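Local coordinates for bile salt hydrolase/transferase (Clostridium perfringens, PDB 2BJF), which hydrolyses the amide bond of glycine- and taurine-conjugated bile salts, releasing free bile acids, and can also act as a bile acid amine acyltransferase, at residues T3-E8 / F234-M239; N168-L173 / W181-L186; P177-H182 / S227-V232. One frame throughout, in Å; residues are numbered along the deposited sequence.

Interaction 1 of 3, residues T3-E8 / F234-M239; sequences TGLALE and FLRDAM
R236 crosses from helix 225-243 to the backbone of strand 3-8 and ends on the carbonyl of A6, an example of a long side chain spending its carbons on apolar neighbours and its NE, with weak help from NH2, on a peptide carbonyl. Its CB already points toward the strand. CG meets the CD1 methyl of L7 at 3.8 Å, the two side chains sliding past each other in opposite directions. CD lies 3.8 Å from CD1 of L5, so both leucine methyls touch the aliphatic shaft from the strand side. With CG anti to the backbone N (chi1 179°) and the chain extended as far as NE, the side chain has the length to span the gap. NE then donates to A6 O at 2.7 Å, nearly in line with the C=O bond, and the oxygen lies in the guanidinium plane. NH2 adds a weak bond to the same oxygen at 3.2 Å. V172, on the neighbouring strand 172-173, also packs against this arginine, while F252 of helix 249-257 packs against L5. Segment axes 10.3 Å apart and only 3° from parallel place this contact in the layering of helix on antiparallel sheet that characterises the Ntn-hydrolase fold.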
ATOM      1  N   THR A   3     -17.153 -12.109  -5.732  1.00 11.97           N
ATOM      2  CA  THR A   3     -16.068 -12.987  -5.314  1.00 11.70           C
ATOM      3  C   THR A   3     -16.577 -14.419  -5.212  1.00 11.64           C
ATOM      4  O   THR A   3     -17.528 -14.694  -4.481  1.00 11.92           O
ATOM      5  CB  THR A   3     -15.451 -12.548  -3.964  1.00 11.76           C
ATOM      6  OG1 THR A   3     -15.084 -11.164  -4.027  1.00 11.06           O
ATOM      7  CG2 THR A   3     -14.216 -13.381  -3.640  1.00 11.67           C
ATOM      8  N   GLY A   4     -15.942 -15.316  -5.962  1.00 11.43           N
ATOM      9  CA  GLY A   4     -16.244 -16.743  -5.908  1.00 11.24           C
ATOM     10  C   GLY A   4     -15.253 -17.465  -5.016  1.00 11.13           C
ATOM     11  O   GLY A   4     -14.082 -17.086  -4.943  1.00 11.24           O
ATOM     12  N   LEU A   5     -15.728 -18.509  -4.338  1.00 11.05           N
ATOM     13  CA  LEU A   5     -14.910 -19.252  -3.380  1.00 11.06           C
ATOM     14  C   LEU A   5     -15.261 -20.735  -3.362  1.00 11.13           C
ATOM     15  O   LEU A   5     -16.438 -21.103  -3.337  1.00 11.02           O
ATOM     16  CB  LEU A   5     -15.065 -18.661  -1.969  1.00 11.01           C
ATOM     17  CG  LEU A   5     -14.373 -19.343  -0.780  1.00 10.90           C
ATOM     18  CD1 LEU A   5     -12.853 -19.324  -0.917  1.00 10.88           C
ATOM     19  CD2 LEU A   5     -14.799 -18.703   0.535  1.00 10.98           C
ATOM     20  N   ALA A   6     -14.229 -21.574  -3.380  1.00 11.39           N
ATOM     21  CA  ALA A   6     -14.379 -23.013  -3.167  1.00 11.78           C
ATOM     22  C   ALA A   6     -13.570 -23.421  -1.942  1.00 12.15           C
ATOM     23  O   ALA A   6     -12.406 -23.043  -1.804  1.00 12.14           O
ATOM     24  CB  ALA A   6     -13.929 -23.790  -4.396  1.00 11.81           C
ATOM     25  N   LEU A   7     -14.192 -24.194  -1.054  1.00 12.71           N
ATOM     26  CA  LEU A   7     -13.581 -24.538   0.228  1.00 13.45           C
ATOM     27  C   LEU A   7     -14.020 -25.925   0.691  1.00 13.82           C
ATOM     28  O   LEU A   7     -15.214 -26.232   0.696  1.00 14.24           O
ATOM     29  CB  LEU A   7     -13.962 -23.480   1.272  1.00 13.51           C
ATOM     30  CG  LEU A   7     -13.165 -23.301   2.565  1.00 13.93           C
ATOM     31  CD1 LEU A   7     -11.747 -22.805   2.293  1.00 14.05           C
ATOM     32  CD2 LEU A   7     -13.900 -22.330   3.475  1.00 13.49           C
ATOM     33  N   GLU A   8     -13.051 -26.760   1.067  1.00 14.24           N
ATOM     34  CA  GLU A   8     -13.340 -28.094   1.597  1.00 14.63           C
ATOM     35  C   GLU A   8     -13.431 -28.066   3.121  1.00 14.53           C
ATOM     36  O   GLU A   8     -12.562 -27.506   3.794  1.00 14.44           O
ATOM     37  CB  GLU A   8     -12.285 -29.113   1.147  1.00 14.59           C
ATOM     38  CG  GLU A   8     -12.615 -30.557   1.538  1.00 15.26           C
ATOM     39  CD  GLU A   8     -11.508 -31.549   1.218  1.00 15.53           C
ATOM     40  OE1 GLU A   8     -10.450 -31.143   0.694  1.00 17.65           O
ATOM     41  OE2 GLU A   8     -11.704 -32.752   1.495  1.00 17.52           O
ATOM     42  N   PHE A 234      -5.382 -15.326  -0.071  1.00 10.28           N
ATOM     43  CA  PHE A 234      -4.527 -15.524   1.096  1.00 10.36           C
ATOM     44  C   PHE A 234      -5.292 -15.884   2.373  1.00 10.51           C
ATOM     45  O   PHE A 234      -4.802 -16.677   3.175  1.00 10.40           O
ATOM     46  CB  PHE A 234      -3.597 -14.323   1.306  1.00 10.39           C
ATOM     47  CG  PHE A 234      -2.437 -14.291   0.351  1.00 10.46           C
ATOM     48  CD1 PHE A 234      -1.275 -15.013   0.621  1.00 10.87           C
ATOM     49  CD2 PHE A 234      -2.510 -13.560  -0.830  1.00 10.69           C
ATOM     50  CE1 PHE A 234      -0.194 -14.996  -0.269  1.00 11.33           C
ATOM     51  CE2 PHE A 234      -1.439 -13.535  -1.728  1.00 11.01           C
ATOM     52  CZ  PHE A 234      -0.279 -14.257  -1.446  1.00 11.35           C
ATOM     53  N   LEU A 235      -6.488 -15.322   2.554  1.00 10.80           N
ATOM     54  CA  LEU A 235      -7.342 -15.697   3.688  1.00 11.07           C
ATOM     55  C   LEU A 235      -7.731 -17.172   3.619  1.00 11.00           C
ATOM     56  O   LEU A 235      -7.747 -17.865   4.638  1.00 11.08           O
ATOM     57  CB  LEU A 235      -8.603 -14.828   3.757  1.00 11.25           C
ATOM     58  CG  LEU A 235      -8.470 -13.344   4.104  1.00 12.14           C
ATOM     59  CD1 LEU A 235      -9.840 -12.711   4.076  1.00 13.11           C
ATOM     60  CD2 LEU A 235      -7.811 -13.117   5.453  1.00 13.45           C
ATOM     61  N   ARG A 236      -8.042 -17.639   2.410  1.00 11.08           N
ATOM     62  CA  ARG A 236      -8.361 -19.046   2.172  1.00 11.19           C
ATOM     63  C   ARG A 236      -7.148 -19.931   2.455  1.00 11.20           C
ATOM     64  O   ARG A 236      -7.255 -20.928   3.171  1.00 11.20           O
ATOM     65  CB  ARG A 236      -8.842 -19.245   0.732  1.00 11.16           C
ATOM     66  CG  ARG A 236      -9.189 -20.679   0.368  1.00 11.65           C
ATOM     67  CD  ARG A 236      -9.420 -20.821  -1.126  1.00 11.76           C
ATOM     68  NE  ARG A 236      -9.839 -22.175  -1.475  1.00 11.98           N
ATOM     69  CZ  ARG A 236      -9.012 -23.160  -1.814  1.00 12.97           C
ATOM     70  NH1 ARG A 236      -7.701 -22.953  -1.866  1.00 13.00           N
ATOM     71  NH2 ARG A 236      -9.499 -24.359  -2.108  1.00 13.49           N
ATOM     72  N   ASP A 237      -6.000 -19.554   1.895  1.00 11.16           N
ATOM     73  CA  ASP A 237      -4.758 -20.302   2.080  1.00 11.30           C
ATOM     74  C   ASP A 237      -4.394 -20.449   3.557  1.00 11.27           C
ATOM     75  O   ASP A 237      -4.025 -21.537   4.005  1.00 11.19           O
ATOM     76  CB  ASP A 237      -3.609 -19.633   1.320  1.00 11.44           C
ATOM     77  CG  ASP A 237      -2.289 -20.361   1.501  1.00 11.96           C
ATOM     78  OD1 ASP A 237      -2.167 -21.514   1.033  1.00 13.22           O
ATOM     79  OD2 ASP A 237      -1.373 -19.776   2.112  1.00 12.25           O
ATOM     80  N   ALA A 238      -4.510 -19.353   4.305  1.00 11.30           N
ATOM     81  CA  ALA A 238      -4.167 -19.334   5.725  1.00 11.47           C
ATOM     82  C   ALA A 238      -5.041 -20.278   6.541  1.00 11.67           C
ATOM     83  O   ALA A 238      -4.552 -20.963   7.442  1.00 11.73           O
ATOM     84  CB  ALA A 238      -4.265 -17.926   6.273  1.00 11.36           C
ATOM     85  N   MET A 239      -6.332 -20.311   6.224  1.00 11.94           N
ATOM     86  CA  MET A 239      -7.260 -21.170   6.950  1.00 12.36           C
ATOM     87  C   MET A 239      -6.986 -22.648   6.687  1.00 12.34           C
ATOM     88  O   MET A 239      -7.052 -23.463   7.603  1.00 12.39           O
ATOM     89  CB  MET A 239      -8.710 -20.825   6.619  1.00 12.36           C
ATOM     90  CG  MET A 239      -9.703 -21.417   7.612  1.00 12.74           C
ATOM     91  SD  MET A 239     -11.409 -21.044   7.199  1.00 13.27           S
ATOM     92  CE  MET A 239     -11.487 -19.301   7.594  1.00 12.81           C
TER

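Interaction 2 of 3, residues N168-L173 / W181-L186; sequences NNIGVL and WHVANL
I170 meets V183 and L186 where a tight turn faces helix 179-186, beside the edge of an antiparallel sheet of the Ntn-hydrolase fold. The turn precedes the short strand 172-173 and is built on N168 as an Asx turn, extended to an Asx motif by a second amide; the contact shows how a polar turn can present one apolar residue to a helix.

The apolar part belongs to I170, whose CB points toward the helix. Its CD1 and the CD1 of L186 come tip to tip at 3.6 Å, and the same leucine methyl also lies 3.9 Å from CG2 of I170, so it touches both branches of the isoleucine. V183 approaches obliquely and more loosely, its CG2 standing 4.2 Å from CG1 of I170. With CG1 of V183 anti to the backbone N (chi1 174°), it is CG2 that is left to meet the isoleucine. V183 and L186 are three residues apart, which puts them on neighbouring turns of one helix face. A233 of helix 225-243 packs against both I170 and L186, and Q205 of a neighbouring subunit packs against I170 and V183, bringing the contact to a subunit interface.

The polar part stays within residues 168-173, joining the turn to the start of strand 172-173 and fixing its shape. OD1 of N168 accepts from two backbone amides, and its amide nitrogen grips the chain further on, so one side chain ties three residues. The positive phi of G171 (83°) suits glycine at this bend. ND2 donates to V172 O at 2.9 Å from above that carbonyl's plane. At OD1, the N-H of I170 arrives in the carbonyl plane at 2.9 Å, whereas that of G171, equally distant, comes from well above it.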
ATOM      1  N   ASN A 168      -8.173 -23.863 -11.962  1.00 12.31           N
ATOM      2  CA  ASN A 168      -8.128 -22.933 -10.836  1.00 12.21           C
ATOM      3  C   ASN A 168      -7.590 -23.596  -9.572  1.00 12.26           C
ATOM      4  O   ASN A 168      -8.327 -24.270  -8.847  1.00 12.31           O
ATOM      5  CB  ASN A 168      -9.513 -22.320 -10.585  1.00 11.96           C
ATOM      6  CG  ASN A 168      -9.484 -21.187  -9.562  1.00 11.64           C
ATOM      7  OD1 ASN A 168      -8.528 -21.038  -8.799  1.00 11.11           O
ATOM      8  ND2 ASN A 168     -10.539 -20.384  -9.547  1.00 11.21           N
ATOM      9  N   ASN A 169      -6.300 -23.392  -9.319  1.00 12.33           N
ATOM     10  CA  ASN A 169      -5.638 -23.944  -8.139  1.00 12.48           C
ATOM     11  C   ASN A 169      -5.587 -22.950  -6.977  1.00 12.31           C
ATOM     12  O   ASN A 169      -4.954 -23.211  -5.952  1.00 12.57           O
ATOM     13  CB  ASN A 169      -4.229 -24.430  -8.502  1.00 12.70           C
ATOM     14  CG  ASN A 169      -4.244 -25.598  -9.476  1.00 13.56           C
ATOM     15  OD1 ASN A 169      -3.564 -25.572 -10.503  1.00 15.44           O
ATOM     16  ND2 ASN A 169      -5.022 -26.628  -9.159  1.00 14.30           N
ATOM     17  N   ILE A 170      -6.264 -21.816  -7.149  1.00 11.85           N
ATOM     18  CA  ILE A 170      -6.312 -20.762  -6.134  1.00 11.67           C
ATOM     19  C   ILE A 170      -7.568 -20.914  -5.277  1.00 11.37           C
ATOM     20  O   ILE A 170      -7.574 -20.555  -4.096  1.00 11.45           O
ATOM     21  CB  ILE A 170      -6.303 -19.336  -6.767  1.00 11.71           C
ATOM     22  CG1 ILE A 170      -5.425 -19.268  -8.030  1.00 12.17           C
ATOM     23  CG2 ILE A 170      -5.899 -18.277  -5.732  1.00 11.67           C
ATOM     24  CD1 ILE A 170      -3.944 -19.542  -7.816  1.00 13.04           C
ATOM     25  N   GLY A 171      -8.628 -21.443  -5.887  1.00 11.10           N
ATOM     26  CA  GLY A 171      -9.906 -21.654  -5.207  1.00 10.77           C
ATOM     27  C   GLY A 171     -10.788 -20.420  -5.150  1.00 10.56           C
ATOM     28  O   GLY A 171     -11.800 -20.405  -4.439  1.00 10.33           O
ATOM     29  N   VAL A 172     -10.407 -19.384  -5.896  1.00 10.16           N
ATOM     30  CA  VAL A 172     -11.122 -18.105  -5.872  1.00 10.09           C
ATOM     31  C   VAL A 172     -11.261 -17.478  -7.262  1.00  9.84           C
ATOM     32  O   VAL A 172     -10.534 -17.835  -8.195  1.00  9.81           O
ATOM     33  CB  VAL A 172     -10.454 -17.068  -4.911  1.00 10.10           C
ATOM     34  CG1 VAL A 172     -10.184 -17.669  -3.529  1.00 10.12           C
ATOM     35  CG2 VAL A 172      -9.170 -16.507  -5.511  1.00 10.45           C
ATOM     36  N   LEU A 173     -12.199 -16.543  -7.381  1.00  9.71           N
ATOM     37  CA  LEU A 173     -12.362 -15.732  -8.586  1.00  9.77           C
ATOM     38  C   LEU A 173     -12.998 -14.402  -8.206  1.00  9.85           C
ATOM     39  O   LEU A 173     -13.803 -14.343  -7.281  1.00 10.00           O
ATOM     40  CB  LEU A 173     -13.238 -16.457  -9.617  1.00  9.77           C
ATOM     41  CG  LEU A 173     -13.320 -15.872 -11.034  1.00  9.74           C
ATOM     42  CD1 LEU A 173     -11.968 -15.950 -11.738  1.00 10.02           C
ATOM     43  CD2 LEU A 173     -14.391 -16.575 -11.855  1.00  9.74           C
ATOM     44  N   TRP A 181      -3.930 -13.050 -15.323  1.00  9.94           N
ATOM     45  CA  TRP A 181      -3.404 -11.797 -14.775  1.00  9.76           C
ATOM     46  C   TRP A 181      -3.392 -11.834 -13.246  1.00  9.72           C
ATOM     47  O   TRP A 181      -2.395 -11.469 -12.620  1.00  9.57           O
ATOM     48  CB  TRP A 181      -4.196 -10.579 -15.279  1.00  9.67           C
ATOM     49  CG  TRP A 181      -3.579  -9.267 -14.870  1.00  9.37           C
ATOM     50  CD1 TRP A 181      -2.760  -8.476 -15.625  1.00  9.19           C
ATOM     51  CD2 TRP A 181      -3.718  -8.606 -13.603  1.00  9.19           C
ATOM     52  NE1 TRP A 181      -2.377  -7.368 -14.907  1.00  9.01           N
ATOM     53  CE2 TRP A 181      -2.954  -7.419 -13.665  1.00  9.21           C
ATOM     54  CE3 TRP A 181      -4.419  -8.900 -12.423  1.00  9.16           C
ATOM     55  CZ2 TRP A 181      -2.866  -6.526 -12.592  1.00  9.30           C
ATOM     56  CZ3 TRP A 181      -4.333  -8.010 -11.356  1.00  9.37           C
ATOM     57  CH2 TRP A 181      -3.562  -6.837 -11.449  1.00  9.25           C
ATOM     58  N   HIS A 182      -4.502 -12.274 -12.656  1.00  9.67           N
ATOM     59  CA  HIS A 182      -4.624 -12.353 -11.200  1.00  9.75           C
ATOM     60  C   HIS A 182      -3.642 -13.361 -10.609  1.00  9.87           C
ATOM     61  O   HIS A 182      -3.026 -13.098  -9.577  1.00  9.96           O
ATOM     62  CB  HIS A 182      -6.056 -12.707 -10.790  1.00  9.71           C
ATOM     63  CG  HIS A 182      -7.050 -11.620 -11.058  1.00  9.35           C
ATOM     64  ND1 HIS A 182      -7.176 -10.509 -10.251  1.00  9.78           N
ATOM     65  CD2 HIS A 182      -7.970 -11.478 -12.041  1.00  9.23           C
ATOM     66  CE1 HIS A 182      -8.130  -9.729 -10.727  1.00  9.57           C
ATOM     67  NE2 HIS A 182      -8.629 -10.294 -11.811  1.00  9.00           N
ATOM     68  N   VAL A 183      -3.498 -14.507 -11.273  1.00 10.06           N
ATOM     69  CA  VAL A 183      -2.565 -15.547 -10.831  1.00 10.37           C
ATOM     70  C   VAL A 183      -1.125 -15.016 -10.802  1.00 10.30           C
ATOM     71  O   VAL A 183      -0.380 -15.286  -9.857  1.00 10.54           O
ATOM     72  CB  VAL A 183      -2.678 -16.829 -11.698  1.00 10.42           C
ATOM     73  CG1 VAL A 183      -1.611 -17.849 -11.317  1.00 10.99           C
ATOM     74  CG2 VAL A 183      -4.060 -17.447 -11.550  1.00 10.71           C
ATOM     75  N   ALA A 184      -0.753 -14.249 -11.825  1.00 10.28           N
ATOM     76  CA  ALA A 184       0.562 -13.611 -11.869  1.00 10.17           C
ATOM     77  C   ALA A 184       0.699 -12.523 -10.799  1.00 10.08           C
ATOM     78  O   ALA A 184       1.783 -12.328 -10.243  1.00 10.23           O
ATOM     79  CB  ALA A 184       0.843 -13.044 -13.256  1.00 10.05           C
ATOM     80  N   ASN A 185      -0.402 -11.827 -10.512  1.00 10.01           N
ATOM     81  CA  ASN A 185      -0.416 -10.779  -9.487  1.00  9.92           C
ATOM     82  C   ASN A 185      -0.166 -11.324  -8.079  1.00  9.92           C
ATOM     83  O   ASN A 185       0.388 -10.624  -7.231  1.00  9.87           O
ATOM     84  CB  ASN A 185      -1.729  -9.982  -9.537  1.00  9.98           C
ATOM     85  CG  ASN A 185      -1.645  -8.654  -8.786  1.00  9.81           C
ATOM     86  OD1 ASN A 185      -0.625  -7.960  -8.825  1.00  9.83           O
ATOM     87  ND2 ASN A 185      -2.731  -8.287  -8.115  1.00  9.45           N
ATOM     88  N   LEU A 186      -0.564 -12.573  -7.841  1.00  9.89           N
ATOM     89  CA  LEU A 186      -0.320 -13.236  -6.554  1.00 10.06           C
ATOM     90  C   LEU A 186       1.166 -13.285  -6.204  1.00 10.13           C
ATOM     91  O   LEU A 186       1.535 -13.182  -5.035  1.00 10.21           O
ATOM     92  CB  LEU A 186      -0.891 -14.654  -6.549  1.00 10.10           C
ATOM     93  CG  LEU A 186      -2.407 -14.844  -6.583  1.00 10.49           C
ATOM     94  CD1 LEU A 186      -2.726 -16.294  -6.890  1.00 11.07           C
ATOM     95  CD2 LEU A 186      -3.051 -14.421  -5.273  1.00 10.81           C
TER

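Interaction 3 of 3, residues P177-H182 / S227-V232; sequences PTFDWH and SRFIRV
An aromatic contact between two helices joins the first turn of helix 179-186 to helix 225-243, where F229 receives H182 over one face and F179 at its edge. H182 CB sits 3.5 Å from the centroid of the F229 ring and only 5° off its normal, a CH-pi contact over the middle of the ring. The imidazole continues beyond this carbon as an offset stack on F229, with centroids 4.6 Å apart and planes inclined by 20°. Its ND1 lies 3.7 Å from F229 CB, near the root of the phenylalanine side chain. The helix pair lies against the edge strand 172-173 of an antiparallel sheet of the Ntn-hydrolase fold, with V172 packing on F229. With CG anti to its own backbone N (chi1 -168°), F229 carries its ring across to H182. The two phenylalanine side chains cross at about a right angle, CE1 of F179 lying 3.9 Å from CZ of F229 and near that ring's plane. The other ring nitrogen of H182, NE2, is hydrogen-bonded to the carbonyl O of N175, a residue of the taurine pocket; the H182 side chain itself stands about 9 Å from bound taurine.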
ATOM      1  N   PRO A 177      -9.025  -7.935 -14.285  1.00 11.30           N
ATOM      2  CA  PRO A 177      -8.675  -8.533 -15.582  1.00 11.22           C
ATOM      3  C   PRO A 177      -8.820 -10.058 -15.657  1.00 10.99           C
ATOM      4  O   PRO A 177      -9.471 -10.671 -14.808  1.00 10.96           O
ATOM      5  CB  PRO A 177      -7.197  -8.141 -15.771  1.00 11.43           C
ATOM      6  CG  PRO A 177      -6.832  -7.285 -14.620  1.00 11.54           C
ATOM      7  CD  PRO A 177      -7.818  -7.536 -13.542  1.00 11.38           C
ATOM      8  N   THR A 178      -8.211 -10.651 -16.683  1.00 10.80           N
ATOM      9  CA  THR A 178      -8.294 -12.091 -16.934  1.00 10.51           C
ATOM     10  C   THR A 178      -7.677 -12.910 -15.798  1.00 10.40           C
ATOM     11  O   THR A 178      -6.884 -12.393 -15.003  1.00 10.26           O
ATOM     12  CB  THR A 178      -7.621 -12.472 -18.270  1.00 10.57           C
ATOM     13  OG1 THR A 178      -6.236 -12.102 -18.231  1.00 10.38           O
ATOM     14  CG2 THR A 178      -8.305 -11.771 -19.440  1.00 10.56           C
ATOM     15  N   PHE A 179      -8.046 -14.188 -15.731  1.00 10.16           N
ATOM     16  CA  PHE A 179      -7.633 -15.060 -14.628  1.00 10.12           C
ATOM     17  C   PHE A 179      -6.115 -15.202 -14.517  1.00 10.14           C
ATOM     18  O   PHE A 179      -5.563 -15.163 -13.415  1.00  9.93           O
ATOM     19  CB  PHE A 179      -8.305 -16.435 -14.737  1.00 10.11           C
ATOM     20  CG  PHE A 179      -8.038 -17.337 -13.562  1.00 10.02           C
ATOM     21  CD1 PHE A 179      -8.565 -17.043 -12.305  1.00 10.37           C
ATOM     22  CD2 PHE A 179      -7.261 -18.480 -13.709  1.00 10.12           C
ATOM     23  CE1 PHE A 179      -8.318 -17.875 -11.216  1.00 10.12           C
ATOM     24  CE2 PHE A 179      -7.012 -19.321 -12.629  1.00 10.24           C
ATOM     25  CZ  PHE A 179      -7.538 -19.015 -11.379  1.00 10.22           C
ATOM     26  N   ASP A 180      -5.448 -15.348 -15.660  1.00 10.14           N
ATOM     27  CA  ASP A 180      -3.991 -15.461 -15.691  1.00 10.28           C
ATOM     28  C   ASP A 180      -3.295 -14.211 -15.153  1.00 10.17           C
ATOM     29  O   ASP A 180      -2.205 -14.306 -14.583  1.00 10.41           O
ATOM     30  CB  ASP A 180      -3.490 -15.805 -17.100  1.00 10.43           C
ATOM     31  CG  ASP A 180      -3.930 -14.797 -18.145  1.00 10.81           C
ATOM     32  OD1 ASP A 180      -5.148 -14.586 -18.299  1.00 11.19           O
ATOM     33  OD2 ASP A 180      -3.054 -14.224 -18.826  1.00 12.26           O
ATOM     34  N   TRP A 181      -3.930 -13.050 -15.323  1.00  9.94           N
ATOM     35  CA  TRP A 181      -3.404 -11.797 -14.775  1.00  9.76           C
ATOM     36  C   TRP A 181      -3.392 -11.834 -13.246  1.00  9.72           C
ATOM     37  O   TRP A 181      -2.395 -11.469 -12.620  1.00  9.57           O
ATOM     38  CB  TRP A 181      -4.196 -10.579 -15.279  1.00  9.67           C
ATOM     39  CG  TRP A 181      -3.579  -9.267 -14.870  1.00  9.37           C
ATOM     40  CD1 TRP A 181      -2.760  -8.476 -15.625  1.00  9.19           C
ATOM     41  CD2 TRP A 181      -3.718  -8.606 -13.603  1.00  9.19           C
ATOM     42  NE1 TRP A 181      -2.377  -7.368 -14.907  1.00  9.01           N
ATOM     43  CE2 TRP A 181      -2.954  -7.419 -13.665  1.00  9.21           C
ATOM     44  CE3 TRP A 181      -4.419  -8.900 -12.423  1.00  9.16           C
ATOM     45  CZ2 TRP A 181      -2.866  -6.526 -12.592  1.00  9.30           C
ATOM     46  CZ3 TRP A 181      -4.333  -8.010 -11.356  1.00  9.37           C
ATOM     47  CH2 TRP A 181      -3.562  -6.837 -11.449  1.00  9.25           C
ATOM     48  N   HIS A 182      -4.502 -12.274 -12.656  1.00  9.67           N
ATOM     49  CA  HIS A 182      -4.624 -12.353 -11.200  1.00  9.75           C
ATOM     50  C   HIS A 182      -3.642 -13.361 -10.609  1.00  9.87           C
ATOM     51  O   HIS A 182      -3.026 -13.098  -9.577  1.00  9.96           O
ATOM     52  CB  HIS A 182      -6.056 -12.707 -10.790  1.00  9.71           C
ATOM     53  CG  HIS A 182      -7.050 -11.620 -11.058  1.00  9.35           C
ATOM     54  ND1 HIS A 182      -7.176 -10.509 -10.251  1.00  9.78           N
ATOM     55  CD2 HIS A 182      -7.970 -11.478 -12.041  1.00  9.23           C
ATOM     56  CE1 HIS A 182      -8.130  -9.729 -10.727  1.00  9.57           C
ATOM     57  NE2 HIS A 182      -8.629 -10.294 -11.811  1.00  9.00           N
ATOM     58  N   SER A 227      -7.691  -6.322  -5.832  1.00  9.02           N
ATOM     59  CA  SER A 227      -7.423  -6.300  -4.394  1.00  8.98           C
ATOM     60  C   SER A 227      -8.217  -7.368  -3.646  1.00  9.08           C
ATOM     61  O   SER A 227      -7.687  -8.024  -2.743  1.00  8.89           O
ATOM     62  CB  SER A 227      -7.703  -4.915  -3.818  1.00  9.01           C
ATOM     63  OG  SER A 227      -6.793  -3.971  -4.355  1.00  8.97           O
ATOM     64  N   ARG A 228      -9.478  -7.547  -4.033  1.00  9.05           N
ATOM     65  CA  ARG A 228     -10.322  -8.578  -3.432  1.00  9.03           C
ATOM     66  C   ARG A 228      -9.804  -9.984  -3.731  1.00  8.97           C
ATOM     67  O   ARG A 228      -9.842 -10.853  -2.860  1.00  9.04           O
ATOM     68  CB  ARG A 228     -11.783  -8.414  -3.863  1.00  9.16           C
ATOM     69  CG  ARG A 228     -12.448  -7.182  -3.264  1.00  9.42           C
ATOM     70  CD  ARG A 228     -13.939  -7.119  -3.565  1.00  9.15           C
ATOM     71  NE  ARG A 228     -14.232  -6.683  -4.932  1.00  9.39           N
ATOM     72  CZ  ARG A 228     -14.517  -7.498  -5.944  1.00  9.71           C
ATOM     73  NH1 ARG A 228     -14.536  -8.814  -5.765  1.00 10.30           N
ATOM     74  NH2 ARG A 228     -14.777  -6.996  -7.145  1.00  9.98           N
ATOM     75  N   PHE A 229      -9.306 -10.191  -4.951  1.00  8.81           N
ATOM     76  CA  PHE A 229      -8.714 -11.475  -5.347  1.00  8.82           C
ATOM     77  C   PHE A 229      -7.546 -11.834  -4.429  1.00  8.85           C
ATOM     78  O   PHE A 229      -7.472 -12.952  -3.920  1.00  8.74           O
ATOM     79  CB  PHE A 229      -8.261 -11.435  -6.813  1.00  8.95           C
ATOM     80  CG  PHE A 229      -7.901 -12.785  -7.388  1.00  9.12           C
ATOM     81  CD1 PHE A 229      -8.780 -13.449  -8.237  1.00  9.88           C
ATOM     82  CD2 PHE A 229      -6.671 -13.379  -7.102  1.00  9.69           C
ATOM     83  CE1 PHE A 229      -8.450 -14.694  -8.779  1.00  9.67           C
ATOM     84  CE2 PHE A 229      -6.332 -14.621  -7.637  1.00  9.44           C
ATOM     85  CZ  PHE A 229      -7.223 -15.280  -8.479  1.00  9.69           C
ATOM     86  N   ILE A 230      -6.645 -10.876  -4.213  1.00  8.80           N
ATOM     87  CA  ILE A 230      -5.492 -11.087  -3.337  1.00  9.06           C
ATOM     88  C   ILE A 230      -5.937 -11.463  -1.924  1.00  9.09           C
ATOM     89  O   ILE A 230      -5.460 -12.451  -1.365  1.00  9.06           O
ATOM     90  CB  ILE A 230      -4.545  -9.850  -3.307  1.00  8.95           C
ATOM     91  CG1 ILE A 230      -4.015  -9.520  -4.715  1.00  9.04           C
ATOM     92  CG2 ILE A 230      -3.401 -10.051  -2.300  1.00  9.14           C
ATOM     93  CD1 ILE A 230      -3.259 -10.652  -5.419  1.00  9.88           C
ATOM     94  N   ARG A 231      -6.868 -10.691  -1.365  1.00  9.42           N
ATOM     95  CA  ARG A 231      -7.330 -10.928   0.002  1.00  9.58           C
ATOM     96  C   ARG A 231      -7.962 -12.308   0.184  1.00  9.70           C
ATOM     97  O   ARG A 231      -7.569 -13.050   1.082  1.00  9.74           O
ATOM     98  CB  ARG A 231      -8.281  -9.822   0.476  1.00  9.61           C
ATOM     99  CG  ARG A 231      -7.599  -8.474   0.676  1.00  9.73           C
ATOM    100  CD  ARG A 231      -8.208  -7.680   1.836  1.00 10.24           C
ATOM    101  NE  ARG A 231      -9.636  -7.396   1.667  1.00 10.65           N
ATOM    102  CZ  ARG A 231     -10.137  -6.432   0.895  1.00 10.55           C
ATOM    103  NH1 ARG A 231      -9.338  -5.643   0.183  1.00 10.28           N
ATOM    104  NH2 ARG A 231     -11.451  -6.260   0.829  1.00 10.65           N
ATOM    105  N   VAL A 232      -8.914 -12.659  -0.680  1.00  9.80           N
ATOM    106  CA  VAL A 232      -9.601 -13.950  -0.564  1.00 10.04           C
ATOM    107  C   VAL A 232      -8.644 -15.132  -0.788  1.00  9.93           C
ATOM    108  O   VAL A 232      -8.751 -16.156  -0.114  1.00 10.06           O
ATOM    109  CB  VAL A 232     -10.888 -14.024  -1.450  1.00 10.06           C
ATOM    110  CG1 VAL A 232     -10.562 -14.005  -2.938  1.00 10.30           C
ATOM    111  CG2 VAL A 232     -11.731 -15.238  -1.090  1.00 10.97           C
TER

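In the fold
The chain begins on strand 3-8, and interaction 1 closes the longest of the three loops when helix 225-243 returns to that strand. Interaction 2 lies inside this loop and closes only a few residues, bringing helix 179-186 back over the turn before strand 172-173. Interaction 3 starts on the same helix, sharing W181 and H182 with interaction 2, and reaches an earlier part of helix 225-243; it too is nested within interaction 1. Strands 3-8 and 172-173 are neighbours in the sheet, where G4 N lies 2.7 Å from L173 O, probably hydrogen-bonded. Together the contacts tie two helices to the edge of one sheet.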